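Local coordinates for protein NAD_Gly3P_dh, NAD-dependent glycerol-3-phosphate dehydrogenase (Streptosporangium roseum, PDB 5OCM) that binds NADP+ and probably acts as an NADPH-dependent imine reductase related to the beta-hydroxyacid dehydrogenases, at residues A[95-101]-A[162-167]. Numbering follows the deposited sequence.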
ATOM      1  N   GLY A  95      17.407   4.989 -11.435  1.00 13.24           N
ATOM      2  CA  GLY A  95      17.391   4.997 -12.914  1.00 14.52           C
ATOM      3  C   GLY A  95      16.625   3.821 -13.470  1.00 15.67           C
ATOM      4  O   GLY A  95      15.944   3.124 -12.723  1.00 16.45           O
ATOM      5  N   THR A  96      16.764   3.594 -14.757  1.00 15.40           N
ATOM      6  CA  THR A  96      16.050   2.517 -15.468  1.00 15.32           C
ATOM      7  C   THR A  96      17.011   1.331 -15.657  1.00 16.17           C
ATOM      8  O   THR A  96      18.247   1.459 -15.514  1.00 15.30           O
ATOM      9  CB  THR A  96      15.602   2.980 -16.853  1.00 15.20           C
ATOM     10  OG1 THR A  96      16.760   3.321 -17.634  1.00 15.79           O
ATOM     11  CG2 THR A  96      14.667   4.205 -16.739  1.00 16.78           C
ATOM     12  N   SER A  97      16.449   0.200 -16.038  1.00 14.89           N
ATOM     13  CA  SER A  97      17.233  -0.994 -16.286  1.00 17.61           C
ATOM     14  C   SER A  97      18.208  -0.780 -17.461  1.00 15.37           C
ATOM     15  O   SER A  97      19.369  -1.211 -17.404  1.00 15.74           O
ATOM     16  CB  SER A  97      16.332  -2.224 -16.478  1.00 18.31           C
ATOM     17  OG  SER A  97      15.594  -2.123 -17.668  1.00 20.15           O
ATOM     18  N   GLU A  98      17.748  -0.067 -18.479  1.00 14.22           N
ATOM     19  CA  GLU A  98      18.610   0.287 -19.597  1.00 19.19           C
ATOM     20  C   GLU A  98      19.841   1.108 -19.148  1.00 18.57           C
ATOM     21  O   GLU A  98      20.950   0.875 -19.588  1.00 17.08           O
ATOM     22  CB  GLU A  98      17.852   1.058 -20.650  1.00 24.76           C
ATOM     23  CG  GLU A  98      18.668   1.356 -21.903  1.00 29.82           C
ATOM     24  CD  GLU A  98      17.841   2.039 -23.002  1.00 38.19           C
ATOM     25  OE1 GLU A  98      16.739   2.590 -22.875  1.00 45.32           O
ATOM     26  OE2 GLU A  98      18.365   2.012 -24.069  1.00 45.18           O
ATOM     27  N   GLN A  99      19.617   2.087 -18.279  1.00 16.75           N
ATOM     28  CA  GLN A  99      20.731   2.917 -17.780  1.00 16.30           C
ATOM     29  C   GLN A  99      21.728   2.084 -16.980  1.00 15.92           C
ATOM     30  O   GLN A  99      22.954   2.214 -17.163  1.00 15.67           O
ATOM     31  CB  GLN A  99      20.194   4.085 -16.949  1.00 16.12           C
ATOM     32  CG  GLN A  99      19.474   5.118 -17.776  1.00 16.87           C
ATOM     33  CD  GLN A  99      18.679   6.142 -16.966  1.00 14.42           C
ATOM     34  OE1 GLN A  99      18.363   5.895 -15.817  1.00 14.23           O
ATOM     35  NE2 GLN A  99      18.362   7.272 -17.585  1.00 15.15           N
ATOM     36  N   ALA A 100      21.206   1.178 -16.140  1.00 15.03           N
ATOM     37  CA  ALA A 100      22.049   0.329 -15.333  1.00 15.61           C
ATOM     38  C   ALA A 100      22.925  -0.556 -16.234  1.00 15.72           C
ATOM     39  O   ALA A 100      24.117  -0.730 -15.947  1.00 14.93           O
ATOM     40  CB  ALA A 100      21.217  -0.528 -14.412  1.00 15.64           C
ATOM     41  N   ARG A 101      22.330  -1.110 -17.273  1.00 15.59           N
ATOM     42  CA  ARG A 101      23.091  -1.988 -18.170  1.00 16.82           C
ATOM     43  C   ARG A 101      24.146  -1.190 -18.959  1.00 16.39           C
ATOM     44  O   ARG A 101      25.220  -1.743 -19.258  1.00 16.57           O
ATOM     45  CB  ARG A 101      22.143  -2.776 -19.121  1.00 16.76           C
ATOM     46  CG  ARG A 101      21.309  -3.785 -18.369  1.00 16.83           C
ATOM     47  CD  ARG A 101      20.449  -4.672 -19.242  1.00 17.17           C
ATOM     48  NE  ARG A 101      19.449  -5.375 -18.388  1.00 19.01           N
ATOM     49  CZ  ARG A 101      18.127  -5.186 -18.378  1.00 17.87           C
ATOM     50  NH1 ARG A 101      17.569  -4.298 -19.183  1.00 17.91           N
ATOM     51  NH2 ARG A 101      17.369  -5.853 -17.512  1.00 17.98           N
ATOM     52  N   ASP A 162      22.073 -10.048 -13.605  1.00 17.70           N
ATOM     53  CA  ASP A 162      21.731  -8.942 -14.469  1.00 15.86           C
ATOM     54  C   ASP A 162      21.666  -7.634 -13.719  1.00 15.58           C
ATOM     55  O   ASP A 162      20.751  -7.412 -12.921  1.00 13.27           O
ATOM     56  CB  ASP A 162      20.376  -9.230 -15.199  1.00 15.78           C
ATOM     57  CG  ASP A 162      19.776  -8.004 -15.893  1.00 15.24           C
ATOM     58  OD1 ASP A 162      20.474  -7.060 -16.353  1.00 13.79           O
ATOM     59  OD2 ASP A 162      18.527  -7.993 -15.994  1.00 17.09           O
ATOM     60  N   HIS A 163      22.569  -6.720 -14.042  1.00 17.33           N
ATOM     61  CA  HIS A 163      22.668  -5.413 -13.380  1.00 16.99           C
ATOM     62  C   HIS A 163      21.381  -4.616 -13.442  1.00 18.19           C
ATOM     63  O   HIS A 163      21.109  -3.855 -12.536  1.00 21.11           O
ATOM     64  CB  HIS A 163      23.792  -4.605 -13.987  1.00 18.79           C
ATOM     65  CG  HIS A 163      25.161  -5.132 -13.674  1.00 18.45           C
ATOM     66  ND1 HIS A 163      25.822  -6.013 -14.499  1.00 17.19           N
ATOM     67  CD2 HIS A 163      25.988  -4.884 -12.639  1.00 16.67           C
ATOM     68  CE1 HIS A 163      27.014  -6.266 -14.008  1.00 17.75           C
ATOM     69  NE2 HIS A 163      27.127  -5.612 -12.852  1.00 18.10           N
ATOM     70  N   GLY A 164      20.578  -4.774 -14.506  1.00 15.95           N
ATOM     71  CA  GLY A 164      19.299  -4.086 -14.626  1.00 16.07           C
ATOM     72  C   GLY A 164      18.216  -4.498 -13.703  1.00 16.61           C
ATOM     73  O   GLY A 164      17.199  -3.802 -13.571  1.00 17.90           O
ATOM     74  N   LEU A 165      18.355  -5.613 -12.998  1.00 17.34           N
ATOM     75  CA  LEU A 165      17.239  -6.122 -12.131  1.00 16.24           C
ATOM     76  C   LEU A 165      16.957  -5.170 -11.026  1.00 16.22           C
ATOM     77  O   LEU A 165      15.788  -5.003 -10.656  1.00 13.96           O
ATOM     78  CB  LEU A 165      17.596  -7.473 -11.513  1.00 18.24           C
ATOM     79  CG  LEU A 165      17.358  -8.698 -12.396  1.00 22.39           C
ATOM     80  CD1 LEU A 165      18.024  -9.916 -11.702  1.00 25.16           C
ATOM     81  CD2 LEU A 165      15.874  -8.888 -12.674  1.00 25.32           C
ATOM     82  N   SER A 166      18.001  -4.566 -10.408  1.00 14.72           N
ATOM     83  CA  SER A 166      17.803  -3.674  -9.298  1.00 14.78           C
ATOM     84  C   SER A 166      16.850  -2.533  -9.655  1.00 15.30           C
ATOM     85  O   SER A 166      15.908  -2.216  -8.885  1.00 13.03           O
ATOM     86  CB  SER A 166      19.145  -3.136  -8.777  1.00 16.81           C
ATOM     87  OG  SER A 166      19.859  -4.181  -8.149  1.00 18.11           O
ATOM     88  N   SER A 167      17.047  -1.942 -10.833  1.00 14.75           N
ATOM     89  CA  SER A 167      16.216  -0.850 -11.309  1.00 17.25           C
ATOM     90  C   SER A 167      14.800  -1.259 -11.662  1.00 16.23           C
ATOM     91  O   SER A 167      13.833  -0.515 -11.446  1.00 14.50           O
ATOM     92  CB  SER A 167      16.921  -0.160 -12.498  1.00 21.73           C
ATOM     93  OG  SER A 167      18.019   0.584 -11.965  1.00 30.06           O
TER
HETATM   94  O   HOH W   1      16.892   2.352  -9.623  1.00 32.07           O
HETATM   95  O   HOH W   2      19.536   2.667 -13.228  1.00 18.94           O
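Two helix N-termini meet here where the Rossmann-type NADP-binding domain hands over to the long helix 165-192, which leads off to the C-terminal helical domain; the other is that of helix 97-109, which follows the cofactor-binding Ser-94. A capping box opens helix 97-109, with Gln-99 N donating to Thr-96 OG1 (3.2 Å) and Thr-96 N to Gln-99 OE1 (3.0 Å). A type I turn, Asp-162 to Leu-165, leads into helix 165-192. The nearest CA atoms are those of Ser-97 and Gly-164, 4.1 Å apart; a CB on Gly-164 would run into Arg-101 NH2. Ala-100 CB packs against Gly-164 CA at 4.0 Å, while Ser-97 OG is hydrogen-bonded to Glu-248 OE2 of the second subunit. Ser-167 OG binds two waters, which reach Gly-95 N and Thr-96 O. At the outer edge a two-pronged salt bridge ties helix 97-109 to the turn before helix 165-192: Arg-101 NE to Asp-162 OD1 at 2.8 Å and Arg-101 NH2 to Asp-162 OD2 at 2.9 Å, with Asp-162 OD1 also accepting from Gly-164 N at 2.9 Å.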